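Local coordinates for 3-oxosteroid 1-dehydrogenase (Sterolibacterium denitrificans, PDB 7P18), which probably catalyses the FAD-dependent 1,2-dehydrogenation of 3-oxosteroids to 3-oxo-Delta(1)-steroids, with electrons passed on to an acceptor, at residues 234-239 against 308-313; 302-307 against 500-505; 345-348 against 354-357; 463-468 against 475-480. All coordinates share one frame; numbering follows the deposited sequence.

Overall arrangement
Contacts 1 and 2 lie on the side of the molecule where the FAD adenine binds, with centres about 9 Å apart, and both use helix 302-309. Their segments alternate along the sequence. They touch directly, as in the packing of Leu236 CD1 on Ala307 CA. Contacts 3 and 4 form a second pair, with centres about 13 Å apart, and touch where Gly345 packs on Ala479. They come in series, and both are nested inside the long loop closed by contact 2. Contact 1 lies about 46 Å from contact 3 and 49 Å from contact 4, centre to centre, across the middle of the chain. Contacts 2 and 3 both reach the same antiparallel sheet, so one branched sheet links the two regions.

Contact 1. Residues 234-239 against 308-313; sequences ESLITE and MDIGAR
Ile310 and Leu236 meet through their methyl tips, and Thr238 completes the patch. Ile310 can be followed outward. Its CB points toward strand 233-239 but is too far back to touch it. CG1 leaves CB between the backbone N and the carbonyl carbon (chi1 68°), and this turn sends the longer branch at the strand. CG1 comes to 4.1 Å from Leu236 CD1. CD1, the tip, does most of the touching. It lies 3.6 Å from Leu236 CD1 and 4.0 Å from Thr238 CG2. The Leu236 side chain runs across that of Ile310 at about a right angle. Thr238 and Ile310 instead approach tip to tip, with the threonine methyl as the touching branch. No hydrogen bond crosses the contact.

Ile310 follows the last turn of helix 302-309. The helix closes with a Schellman motif in which Gly311, at positive phi, is the C-prime residue. Gly311 N bonds to Met308 O at 3.0 Å, and Ala312 N reaches back to Ala307 O.

Strand 233-239 is an outermost strand of a four-strand mixed sheet. It pairs with strand 245-253, where Glu234 and Ser235 both face Val250 in a classic beta bulge. Ile310 also touches Val246 of that partner strand. Beyond the helix end, Ala312 packs on Leu502, so the helix end lies between this mixed sheet and strand 486-502 of the antiparallel sheet.

Contact 2. Residues 302-307 against 500-505; sequences DTIRAA and GGLLTD. With FAD (flavin-adenine dinucleotide), chain C.
Leu502 presses its two methyl groups against Ala307, and this is the tight part of the contact. Leu502 CD1 is 3.4 Å from Ala307 CB, closer than usual for two carbons. CD2 is 3.9 Å from the same CB. The leucine CB points toward the helix, and with CG anti to the carbonyl carbon (chi1 -58°) both methyls arrive at Ala307.

Packing is looser one turn back. CD2 lies 4.0 Å from Ile304 O, and the side chains of Ile304 and Leu502 approach only to 4.4 Å, CG2 to CD2. Thr303 is buried, and its OG1 bonds to Asn527.

The other flank of the helix is polar and more open. Exposed Arg305 forms a salt bridge with Asp302, its hydrogen bond from NH2 to OD1 weak at 3.4 Å. OD2 of Asp302 accepts a hydrogen bond from the adenine amino N6A of FAD at 2.9 Å, with an N-H...O angle of 149°. Lys38 forms a salt bridge with that same oxygen, and Thr300 bonds to OD1, so the carboxylate is gripped by several partners.

The helix thus has an apolar side on the strand end and an acid at its start that binds the adenine amino group, within the Rossmann-type FAD-binding fold of the FAD-dependent oxidoreductase 2 family.

Contact 3. Residues 345-348 against 354-357; sequences GCIV and QRFI
Val348 meets three successive residues, Arg355, Phe356 and Ile357, and does so in different ways. The apolar contacts come from one methyl. Val348 CG1, anti to the backbone N (chi1 169°), lies 3.9 Å from Phe356 CZ and equally close to CE2. The two side chains cross obliquely. The same methyl is 4.3 Å from Ile357 CG2. Beside it, Ile347 CG2 approaches Arg355 CD at 4.1 Å, where the two side chains run at about a right angle.

The polar contacts centre on Val348 O. Arg355 CA makes a CA-H...O contact with it at 3.4 Å, with an angle of 157° at the hydrogen. A water bridges the two segments. It accepts from Phe356 N at 2.8 Å and bonds to Val348 O at 2.7 Å and to Ile357 O at 2.8 Å. Counting atoms elsewhere, acceptors outnumber its two protons, so the two bonds to carbonyls may not both be filled at once.

The charge of Arg355 is met outside the two segments. Its NH2 forms salt bridges with Asp453 and Glu359. Strand 347-349 joins the antiparallel sheet by pairing with strand 383-387.

With no direct hydrogen bond between 345-348 and 354-357, the polar link depends on intermediaries. The water ties Phe356 N to Val348 O, and the Glu359 carboxylate couples Val348 N to the Arg355 charge.

Contact 4. Residues 463-468 against 475-480; sequences FDRYYG and NPCLAP
A type I beta turn from Asn475 to Leu478 brings Pro476 and Cys477 against Asp464 and Arg465 of helix 462-466 and Gly468 just after it. The proline ring meets the aliphatic part of Arg465 at a slant. Arg465 CG lies 3.8 Å from Pro476 CG, and Arg465 CD is 3.9 Å from Pro476 CD. The arginine chain bends about CG-CD (chi3 -66°), and its NH1 bonds to Gly459 O. The ring lies aslant the methylenes, and the charged end has its own partner. Without the ring, as with an alanine here, CG and CD of Arg465 would probably lose their cover, and rotation about the N-CA bond inside the turn would probably become freer.

The turn is closed by Leu478 N bonding to Asn475 O. An Asx turn is built into it as well. Cys477 N donates to Asn475 OD1 at 2.9 Å. The donor is tilted 16° from the carbonyl plane. Asn475 ND2 bonds to Gly451 O and Lys458 O, which fixes the rotation of the amide.

Cys477 SG rests 3.4 Å from Asp464 O, which accepts from Asn342 ND2. SG is also 3.9 Å from Arg465 CA. Gly468 has no side chain, and this lets Pro476 O come to 3.4 Å from Gly468 CA.

Contact 1. Residues 234-239 against 308-313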
loop_
_atom_site.group_PDB
_atom_site.type_symbol
_atom_site.label_atom_id
_atom_site.label_comp_id
_atom_site.label_asym_id
_atom_site.label_seq_id
_atom_site.Cartn_x
_atom_site.Cartn_y
_atom_site.Cartn_z
ATOM N N GLU A 234 17.507 15.750 8.384
ATOM C CA GLU A 234 18.662 15.090 9.028
ATOM C C GLU A 234 18.483 14.902 10.527
ATOM O O GLU A 234 18.914 13.874 11.043
ATOM C CB GLU A 234 19.901 15.987 8.932
ATOM C CG GLU A 234 20.470 16.116 7.561
ATOM C CD GLU A 234 21.904 16.631 7.556
ATOM O OE1 GLU A 234 22.460 17.034 8.659
ATOM O OE2 GLU A 234 22.454 16.613 6.449
ATOM N N SER A 235 17.967 15.897 11.241
ATOM C CA SER A 235 17.922 15.808 12.718
ATOM C C SER A 235 16.867 16.757 13.298
ATOM O O SER A 235 16.391 17.652 12.626
ATOM C CB SER A 235 19.297 16.045 13.304
ATOM O OG SER A 235 19.711 17.364 13.012
ATOM N N LEU A 236 16.516 16.522 14.543
ATOM C CA LEU A 236 15.548 17.354 15.294
ATOM C C LEU A 236 16.327 18.434 16.066
ATOM O O LEU A 236 17.441 18.140 16.544
ATOM C CB LEU A 236 14.806 16.420 16.258
ATOM C CG LEU A 236 13.843 15.421 15.603
ATOM C CD1 LEU A 236 13.416 14.332 16.588
ATOM C CD2 LEU A 236 12.651 16.139 15.064
ATOM N N ILE A 237 15.754 19.622 16.179
ATOM C CA ILE A 237 16.226 20.681 17.126
ATOM C C ILE A 237 15.364 20.572 18.396
ATOM O O ILE A 237 14.146 20.524 18.282
ATOM C CB ILE A 237 16.166 22.063 16.449
ATOM C CG1 ILE A 237 17.013 22.053 15.166
ATOM C CG2 ILE A 237 16.583 23.161 17.420
ATOM C CD1 ILE A 237 16.830 23.249 14.267
ATOM N N THR A 238 15.984 20.491 19.570
ATOM C CA THR A 238 15.258 20.458 20.864
ATOM C C THR A 238 15.732 21.571 21.819
ATOM O O THR A 238 16.808 22.112 21.622
ATOM C CB THR A 238 15.405 19.099 21.542
ATOM O OG1 THR A 238 16.779 18.953 21.874
ATOM C CG2 THR A 238 14.950 17.947 20.662
ATOM N N GLU A 239 14.891 21.875 22.806
ATOM C CA GLU A 239 15.175 22.759 23.968
ATOM C C GLU A 239 14.686 22.057 25.238
ATOM O O GLU A 239 13.771 21.209 25.117
ATOM C CB GLU A 239 14.443 24.091 23.834
ATOM C CG GLU A 239 14.894 24.913 22.649
ATOM C CD GLU A 239 14.151 26.238 22.507
ATOM O OE1 GLU A 239 13.176 26.462 23.266
ATOM O OE2 GLU A 239 14.535 27.039 21.628
ATOM N N MET A 308 14.221 8.429 18.054
ATOM C CA MET A 308 14.597 7.446 19.091
ATOM C C MET A 308 15.842 7.990 19.822
ATOM O O MET A 308 15.916 7.791 21.036
ATOM C CB MET A 308 14.842 6.063 18.482
ATOM C CG MET A 308 13.546 5.483 17.937
ATOM S SD MET A 308 13.734 3.820 17.282
ATOM C CE MET A 308 13.976 2.849 18.765
ATOM N N ASP A 309 16.696 8.722 19.115
ATOM C CA ASP A 309 17.895 9.373 19.697
ATOM C C ASP A 309 17.465 10.334 20.817
ATOM O O ASP A 309 18.237 10.454 21.765
ATOM C CB ASP A 309 18.685 10.144 18.642
ATOM C CG ASP A 309 19.534 9.309 17.709
ATOM O OD1 ASP A 309 19.738 8.103 18.005
ATOM O OD2 ASP A 309 19.985 9.897 16.678
ATOM N N ILE A 310 16.290 10.988 20.730
ATOM C CA ILE A 310 15.821 11.915 21.813
ATOM C C ILE A 310 14.813 11.253 22.763
ATOM O O ILE A 310 14.187 12.004 23.520
ATOM C CB ILE A 310 15.278 13.238 21.241
ATOM C CG1 ILE A 310 13.984 13.062 20.449
ATOM C CG2 ILE A 310 16.342 13.953 20.430
ATOM C CD1 ILE A 310 13.244 14.351 20.179
ATOM N N GLY A 311 14.670 9.922 22.768
ATOM C CA GLY A 311 13.855 9.208 23.777
ATOM C C GLY A 311 12.486 8.726 23.272
ATOM O O GLY A 311 11.757 8.116 24.071
ATOM N N ALA A 312 12.146 8.923 22.001
ATOM C CA ALA A 312 10.866 8.408 21.451
ATOM C C ALA A 312 10.840 6.891 21.599
ATOM O O ALA A 312 11.867 6.245 21.391
ATOM C CB ALA A 312 10.717 8.842 20.019
ATOM N N ARG A 313 9.701 6.335 21.944
ATOM C CA ARG A 313 9.463 4.876 22.002
ATOM C C ARG A 313 9.042 4.362 20.613
ATOM O O ARG A 313 8.362 5.109 19.859
ATOM C CB ARG A 313 8.394 4.545 23.044
ATOM C CG ARG A 313 8.024 3.067 23.125
ATOM C CD ARG A 313 7.276 2.819 24.412
ATOM N NE ARG A 313 6.755 1.478 24.400
ATOM C CZ ARG A 313 7.482 0.404 24.655
ATOM N NH1 ARG A 313 8.765 0.524 24.978
ATOM N NH2 ARG A 313 6.919 -0.791 24.597
#

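Contact 2. Residues 302-307 against 500-505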
loop_
_atom_site.group_PDB
_atom_site.type_symbol
_atom_site.label_atom_id
_atom_site.label_comp_id
_atom_site.label_asym_id
_atom_site.label_seq_id
_atom_site.Cartn_x
_atom_site.Cartn_y
_atom_site.Cartn_z
ATOM N N ASP A 302 15.080 7.548 8.482
ATOM C CA ASP A 302 15.889 8.739 8.866
ATOM C C ASP A 302 15.258 9.463 10.073
ATOM O O ASP A 302 15.986 9.907 10.954
ATOM C CB ASP A 302 16.018 9.724 7.718
ATOM C CG ASP A 302 16.679 9.179 6.445
ATOM O OD1 ASP A 302 17.382 8.180 6.533
ATOM O OD2 ASP A 302 16.463 9.786 5.392
ATOM N N THR A 303 13.944 9.600 10.121
ATOM C CA THR A 303 13.248 10.310 11.231
ATOM C C THR A 303 13.065 9.365 12.410
ATOM O O THR A 303 13.011 9.853 13.563
ATOM C CB THR A 303 11.919 10.929 10.796
ATOM O OG1 THR A 303 11.001 9.857 10.529
ATOM C CG2 THR A 303 12.062 11.815 9.593
ATOM N N ILE A 304 12.959 8.060 12.166
ATOM C CA ILE A 304 12.814 7.060 13.248
ATOM C C ILE A 304 14.083 7.103 14.104
ATOM O O ILE A 304 13.990 7.227 15.363
ATOM C CB ILE A 304 12.501 5.655 12.669
ATOM C CG1 ILE A 304 11.098 5.638 12.049
ATOM C CG2 ILE A 304 12.645 4.611 13.752
ATOM C CD1 ILE A 304 10.750 4.376 11.269
ATOM N N ARG A 305 15.247 7.049 13.468
ATOM C CA ARG A 305 16.545 7.042 14.204
ATOM C C ARG A 305 16.674 8.345 15.022
ATOM O O ARG A 305 17.017 8.289 16.209
ATOM C CB ARG A 305 17.694 6.856 13.203
ATOM C CG ARG A 305 17.811 5.432 12.666
ATOM C CD ARG A 305 19.095 5.147 11.863
ATOM N NE ARG A 305 19.504 6.270 10.998
ATOM C CZ ARG A 305 19.063 6.496 9.761
ATOM N NH1 ARG A 305 18.183 5.692 9.183
ATOM N NH2 ARG A 305 19.496 7.547 9.094
ATOM N N ALA A 306 16.372 9.474 14.404
ATOM C CA ALA A 306 16.545 10.824 15.001
ATOM C C ALA A 306 15.625 10.992 16.207
ATOM O O ALA A 306 16.064 11.542 17.246
ATOM C CB ALA A 306 16.291 11.856 13.953
ATOM N N ALA A 307 14.384 10.502 16.114
ATOM C CA ALA A 307 13.401 10.597 17.224
ATOM C C ALA A 307 13.783 9.653 18.363
ATOM O O ALA A 307 13.686 10.044 19.556
ATOM C CB ALA A 307 11.999 10.317 16.686
ATOM N N GLY A 500 5.846 -0.965 11.771
ATOM C CA GLY A 500 6.182 -0.484 13.115
ATOM C C GLY A 500 6.813 0.873 13.019
ATOM O O GLY A 500 7.126 1.283 11.935
ATOM N N GLY A 501 6.989 1.555 14.145
ATOM C CA GLY A 501 7.580 2.890 14.143
ATOM C C GLY A 501 7.374 3.575 15.463
ATOM O O GLY A 501 7.122 2.890 16.470
ATOM N N LEU A 502 7.473 4.884 15.435
ATOM C CA LEU A 502 7.362 5.717 16.651
ATOM C C LEU A 502 5.967 5.533 17.253
ATOM O O LEU A 502 4.977 5.591 16.526
ATOM C CB LEU A 502 7.622 7.170 16.277
ATOM C CG LEU A 502 8.973 7.472 15.636
ATOM C CD1 LEU A 502 9.130 8.954 15.428
ATOM C CD2 LEU A 502 10.113 6.925 16.472
ATOM N N LEU A 503 5.916 5.285 18.555
ATOM C CA LEU A 503 4.643 5.161 19.293
ATOM C C LEU A 503 4.024 6.548 19.383
ATOM O O LEU A 503 4.738 7.537 19.709
ATOM C CB LEU A 503 4.890 4.555 20.674
ATOM C CG LEU A 503 3.627 4.355 21.500
ATOM C CD1 LEU A 503 2.676 3.387 20.826
ATOM C CD2 LEU A 503 3.995 3.894 22.899
ATOM N N THR A 504 2.746 6.653 19.064
ATOM C CA THR A 504 1.977 7.892 19.191
ATOM C C THR A 504 0.727 7.657 20.045
ATOM O O THR A 504 0.323 6.482 20.254
ATOM C CB THR A 504 1.562 8.456 17.818
ATOM O OG1 THR A 504 0.733 7.502 17.120
ATOM C CG2 THR A 504 2.795 8.786 17.004
ATOM N N ASP A 505 0.104 8.756 20.431
ATOM C CA ASP A 505 -1.208 8.797 21.114
ATOM C C ASP A 505 -2.272 9.094 20.064
ATOM O O ASP A 505 -1.965 9.129 18.849
ATOM C CB ASP A 505 -1.218 9.781 22.286
ATOM C CG ASP A 505 -1.145 11.247 21.908
ATOM O OD1 ASP A 505 -1.301 11.567 20.699
ATOM O OD2 ASP A 505 -0.956 12.088 22.840
HETATM P PA FAD C . 5.288 7.592 1.726
HETATM O O1A FAD C . 4.032 7.654 0.935
HETATM O O2A FAD C . 6.315 6.671 1.124
HETATM O O5B FAD C . 5.849 9.070 1.834
HETATM C C5B FAD C . 7.070 9.300 2.586
HETATM C C4B FAD C . 7.833 10.397 1.907
HETATM O O4B FAD C . 8.865 10.877 2.811
HETATM C C3B FAD C . 8.554 10.002 0.601
HETATM O O3B FAD C . 8.254 10.917 -0.448
HETATM C C2B FAD C . 10.034 10.015 0.993
HETATM O O2B FAD C . 10.900 10.219 -0.116
HETATM C C1B FAD C . 10.054 11.076 2.093
HETATM N N9A FAD C . 11.201 11.000 2.999
HETATM C C8A FAD C . 11.882 9.899 3.434
HETATM N N7A FAD C . 12.942 10.213 4.174
HETATM C C5A FAD C . 12.911 11.599 4.257
HETATM C C6A FAD C . 13.745 12.537 4.903
HETATM N N6A FAD C . 14.863 12.221 5.567
HETATM N N1A FAD C . 13.422 13.842 4.776
HETATM C C2A FAD C . 12.332 14.164 4.073
HETATM N N3A FAD C . 11.516 13.380 3.362
HETATM C C4A FAD C . 11.853 12.088 3.527
HETATM N N1 FAD C . -1.921 1.301 1.162
HETATM C C2 FAD C . -3.233 1.599 1.297
HETATM O O2 FAD C . -3.718 1.856 2.414
HETATM N N3 FAD C . -4.050 1.661 0.241
HETATM C C4 FAD C . -3.695 1.163 -0.996
HETATM O O4 FAD C . -4.453 1.351 -1.941
HETATM C C4X FAD C . -2.334 0.803 -1.190
HETATM N N5 FAD C . -1.941 0.358 -2.372
HETATM C C5X FAD C . -0.602 0.094 -2.539
HETATM C C6 FAD C . -0.136 -0.291 -3.818
HETATM C C7 FAD C . 1.219 -0.438 -4.084
HETATM C C7M FAD C . 1.698 -0.822 -5.469
HETATM C C8 FAD C . 2.147 -0.142 -3.071
HETATM C C8M FAD C . 3.637 -0.266 -3.339
HETATM C C9 FAD C . 1.703 0.153 -1.797
HETATM C C9A FAD C . 0.336 0.333 -1.510
HETATM N N10 FAD C . -0.144 0.653 -0.230
HETATM C C10 FAD C . -1.490 0.930 -0.032
HETATM C "C1'" FAD C . 0.785 0.967 0.861
HETATM C "C2'" FAD C . 0.991 2.495 0.944
HETATM O "O2'" FAD C . 1.393 3.064 -0.301
HETATM C "C3'" FAD C . 1.996 2.905 2.034
HETATM O "O3'" FAD C . 1.855 2.106 3.212
HETATM C "C4'" FAD C . 1.878 4.382 2.346
HETATM O "O4'" FAD C . 2.002 5.097 1.125
HETATM C "C5'" FAD C . 2.894 4.886 3.349
HETATM O "O5'" FAD C . 2.697 6.310 3.435
HETATM P P FAD C . 3.754 7.216 4.203
HETATM O O1P FAD C . 3.205 8.567 4.030
HETATM O O2P FAD C . 4.121 6.680 5.512
HETATM O O3P FAD C . 5.084 7.108 3.255
#

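Contact 3. Residues 345-348 against 354-357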
loop_
_atom_site.group_PDB
_atom_site.type_symbol
_atom_site.label_atom_id
_atom_site.label_comp_id
_atom_site.label_asym_id
_atom_site.label_seq_id
_atom_site.Cartn_x
_atom_site.Cartn_y
_atom_site.Cartn_z
ATOM N N GLY A 345 -6.683 -21.570 -10.742
ATOM C CA GLY A 345 -5.686 -22.392 -11.454
ATOM C C GLY A 345 -4.244 -22.122 -11.021
ATOM O O GLY A 345 -3.355 -22.672 -11.666
ATOM N N CYS A 346 -4.007 -21.296 -10.003
ATOM C CA CYS A 346 -2.608 -21.051 -9.536
ATOM C C CYS A 346 -2.449 -21.572 -8.117
ATOM O O CYS A 346 -3.408 -21.470 -7.321
ATOM C CB CYS A 346 -2.227 -19.596 -9.653
ATOM S SG CYS A 346 -3.091 -18.483 -8.508
ATOM N N ILE A 347 -1.289 -22.146 -7.802
ATOM C CA ILE A 347 -1.010 -22.624 -6.420
ATOM C C ILE A 347 0.331 -22.064 -5.970
ATOM O O ILE A 347 1.171 -21.781 -6.827
ATOM C CB ILE A 347 -1.070 -24.157 -6.289
ATOM C CG1 ILE A 347 -0.105 -24.897 -7.215
ATOM C CG2 ILE A 347 -2.501 -24.646 -6.457
ATOM C CD1 ILE A 347 0.075 -26.347 -6.788
ATOM N N VAL A 348 0.491 -21.919 -4.658
ATOM C CA VAL A 348 1.786 -21.512 -4.055
ATOM C C VAL A 348 2.338 -22.693 -3.298
ATOM O O VAL A 348 1.631 -23.251 -2.465
ATOM C CB VAL A 348 1.593 -20.263 -3.170
ATOM C CG1 VAL A 348 2.828 -19.977 -2.329
ATOM C CG2 VAL A 348 1.224 -19.087 -4.073
ATOM N N GLN A 354 4.841 -28.386 -1.403
ATOM C CA GLN A 354 3.586 -28.443 -0.609
ATOM C C GLN A 354 2.983 -27.039 -0.529
ATOM O O GLN A 354 3.763 -26.046 -0.390
ATOM C CB GLN A 354 3.827 -28.939 0.818
ATOM C CG GLN A 354 4.611 -30.243 0.952
ATOM C CD GLN A 354 5.212 -30.290 2.347
ATOM O OE1 GLN A 354 5.754 -29.307 2.878
ATOM N NE2 GLN A 354 5.127 -31.441 2.979
ATOM N N ARG A 355 1.653 -26.955 -0.524
ATOM C CA ARG A 355 0.929 -25.695 -0.212
ATOM C C ARG A 355 1.013 -25.412 1.285
ATOM O O ARG A 355 1.057 -26.379 2.075
ATOM C CB ARG A 355 -0.527 -25.764 -0.690
ATOM C CG ARG A 355 -0.661 -25.786 -2.204
ATOM C CD ARG A 355 -2.117 -25.973 -2.619
ATOM N NE ARG A 355 -2.960 -24.862 -2.190
ATOM C CZ ARG A 355 -4.090 -24.960 -1.488
ATOM N NH1 ARG A 355 -4.564 -26.135 -1.111
ATOM N NH2 ARG A 355 -4.749 -23.857 -1.149
ATOM N N PHE A 356 0.981 -24.134 1.695
ATOM C CA PHE A 356 1.072 -23.762 3.141
ATOM C C PHE A 356 0.150 -22.593 3.484
ATOM O O PHE A 356 0.034 -22.259 4.716
ATOM C CB PHE A 356 2.505 -23.427 3.546
ATOM C CG PHE A 356 3.171 -22.335 2.764
ATOM C CD1 PHE A 356 3.063 -21.027 3.157
ATOM C CD2 PHE A 356 3.888 -22.618 1.610
ATOM C CE1 PHE A 356 3.655 -20.021 2.417
ATOM C CE2 PHE A 356 4.461 -21.616 0.854
ATOM C CZ PHE A 356 4.342 -20.304 1.261
ATOM N N ILE A 357 -0.475 -21.991 2.464
ATOM C CA ILE A 357 -1.296 -20.763 2.616
ATOM C C ILE A 357 -2.426 -20.773 1.591
ATOM O O ILE A 357 -2.180 -21.081 0.414
ATOM C CB ILE A 357 -0.427 -19.497 2.505
ATOM C CG1 ILE A 357 -1.205 -18.214 2.813
ATOM C CG2 ILE A 357 0.309 -19.376 1.160
ATOM C CD1 ILE A 357 -1.754 -18.109 4.217
HETATM O O HOH W 1 0.109 -22.470 -0.413
#

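Contact 4. Residues 463-468 against 475-480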
loop_
_atom_site.group_PDB
_atom_site.type_symbol
_atom_site.label_atom_id
_atom_site.label_comp_id
_atom_site.label_asym_id
_atom_site.label_seq_id
_atom_site.Cartn_x
_atom_site.Cartn_y
_atom_site.Cartn_z
ATOM N N PHE A 463 -14.429 -12.097 0.392
ATOM C CA PHE A 463 -13.168 -11.378 0.093
ATOM C C PHE A 463 -12.397 -12.176 -0.962
ATOM O O PHE A 463 -12.040 -11.618 -2.021
ATOM C CB PHE A 463 -12.313 -11.106 1.338
ATOM C CG PHE A 463 -10.936 -10.679 0.939
ATOM C CD1 PHE A 463 -10.694 -9.422 0.414
ATOM C CD2 PHE A 463 -9.908 -11.599 0.939
ATOM C CE1 PHE A 463 -9.428 -9.070 -0.027
ATOM C CE2 PHE A 463 -8.650 -11.246 0.483
ATOM C CZ PHE A 463 -8.410 -9.983 0.022
ATOM N N ASP A 464 -12.134 -13.447 -0.695
ATOM C CA ASP A 464 -11.401 -14.334 -1.641
ATOM C C ASP A 464 -12.053 -14.257 -3.029
ATOM O O ASP A 464 -11.355 -14.036 -4.037
ATOM C CB ASP A 464 -11.416 -15.791 -1.199
ATOM C CG ASP A 464 -10.574 -16.149 0.007
ATOM O OD1 ASP A 464 -10.284 -15.253 0.792
ATOM O OD2 ASP A 464 -10.348 -17.345 0.188
ATOM N N ARG A 465 -13.380 -14.356 -3.082
ATOM C CA ARG A 465 -14.121 -14.473 -4.368
ATOM C C ARG A 465 -14.162 -13.139 -5.107
ATOM O O ARG A 465 -14.365 -13.164 -6.311
ATOM C CB ARG A 465 -15.532 -14.995 -4.108
ATOM C CG ARG A 465 -15.544 -16.407 -3.550
ATOM C CD ARG A 465 -16.895 -17.051 -3.573
ATOM N NE ARG A 465 -17.899 -16.455 -2.714
ATOM C CZ ARG A 465 -18.198 -16.855 -1.474
ATOM N NH1 ARG A 465 -17.514 -17.812 -0.872
ATOM N NH2 ARG A 465 -19.181 -16.260 -0.818
ATOM N N TYR A 466 -13.912 -12.008 -4.446
ATOM C CA TYR A 466 -13.926 -10.675 -5.089
ATOM C C TYR A 466 -12.988 -10.653 -6.307
ATOM O O TYR A 466 -13.312 -10.002 -7.299
ATOM C CB TYR A 466 -13.563 -9.583 -4.084
ATOM C CG TYR A 466 -13.641 -8.173 -4.609
ATOM C CD1 TYR A 466 -14.829 -7.613 -5.055
ATOM C CD2 TYR A 466 -12.513 -7.375 -4.644
ATOM C CE1 TYR A 466 -14.878 -6.311 -5.541
ATOM C CE2 TYR A 466 -12.543 -6.071 -5.117
ATOM C CZ TYR A 466 -13.736 -5.536 -5.573
ATOM O OH TYR A 466 -13.677 -4.240 -5.993
ATOM N N TYR A 467 -11.812 -11.270 -6.206
ATOM C CA TYR A 467 -10.781 -11.286 -7.263
ATOM C C TYR A 467 -10.705 -12.669 -7.917
ATOM O O TYR A 467 -9.707 -12.935 -8.601
ATOM C CB TYR A 467 -9.448 -10.804 -6.678
ATOM C CG TYR A 467 -9.327 -9.309 -6.504
ATOM C CD1 TYR A 467 -9.617 -8.406 -7.516
ATOM C CD2 TYR A 467 -8.848 -8.793 -5.305
ATOM C CE1 TYR A 467 -9.463 -7.032 -7.347
ATOM C CE2 TYR A 467 -8.680 -7.427 -5.119
ATOM C CZ TYR A 467 -9.028 -6.545 -6.122
ATOM O OH TYR A 467 -8.831 -5.227 -5.875
ATOM N N GLY A 468 -11.683 -13.546 -7.685
ATOM C CA GLY A 468 -11.856 -14.769 -8.491
ATOM C C GLY A 468 -12.403 -14.450 -9.894
ATOM O O GLY A 468 -12.629 -13.271 -10.209
ATOM N N ASN A 475 -16.522 -22.743 -7.574
ATOM C CA ASN A 475 -15.673 -21.784 -6.798
ATOM C C ASN A 475 -14.876 -20.941 -7.787
ATOM O O ASN A 475 -14.031 -21.481 -8.511
ATOM C CB ASN A 475 -14.842 -22.606 -5.813
ATOM C CG ASN A 475 -13.991 -21.790 -4.866
ATOM O OD1 ASN A 475 -13.492 -20.720 -5.239
ATOM N ND2 ASN A 475 -13.762 -22.360 -3.691
ATOM N N PRO A 476 -15.076 -19.601 -7.845
ATOM C CA PRO A 476 -14.413 -18.760 -8.841
ATOM C C PRO A 476 -12.900 -18.648 -8.598
ATOM O O PRO A 476 -12.241 -18.031 -9.399
ATOM C CB PRO A 476 -15.057 -17.381 -8.689
ATOM C CG PRO A 476 -15.535 -17.372 -7.260
ATOM C CD PRO A 476 -15.883 -18.803 -6.913
ATOM N N CYS A 477 -12.417 -19.186 -7.478
ATOM C CA CYS A 477 -10.975 -19.151 -7.099
ATOM C C CYS A 477 -10.268 -20.470 -7.440
ATOM O O CYS A 477 -9.009 -20.531 -7.231
ATOM C CB CYS A 477 -10.817 -18.878 -5.595
ATOM S SG CYS A 477 -11.423 -17.243 -5.120
ATOM N N LEU A 478 -10.977 -21.527 -7.871
ATOM C CA LEU A 478 -10.344 -22.860 -8.041
ATOM C C LEU A 478 -10.592 -23.371 -9.477
ATOM O O LEU A 478 -11.768 -23.408 -9.911
ATOM C CB LEU A 478 -10.902 -23.852 -7.032
ATOM C CG LEU A 478 -10.570 -23.607 -5.561
ATOM C CD1 LEU A 478 -11.301 -24.611 -4.691
ATOM C CD2 LEU A 478 -9.060 -23.669 -5.318
ATOM N N ALA A 479 -9.529 -23.724 -10.203
ATOM C CA ALA A 479 -9.638 -24.396 -11.534
ATOM C C ALA A 479 -8.547 -25.444 -11.653
ATOM O O ALA A 479 -7.512 -25.370 -10.980
ATOM C CB ALA A 479 -9.604 -23.400 -12.685
ATOM N N PRO A 480 -8.740 -26.460 -12.527
ATOM C CA PRO A 480 -7.698 -27.446 -12.789
ATOM C C PRO A 480 -6.391 -26.880 -13.344
ATOM O O PRO A 480 -6.399 -25.887 -14.035
ATOM C CB PRO A 480 -8.312 -28.371 -13.877
ATOM C CG PRO A 480 -9.805 -28.169 -13.765
ATOM C CD PRO A 480 -9.981 -26.741 -13.282
#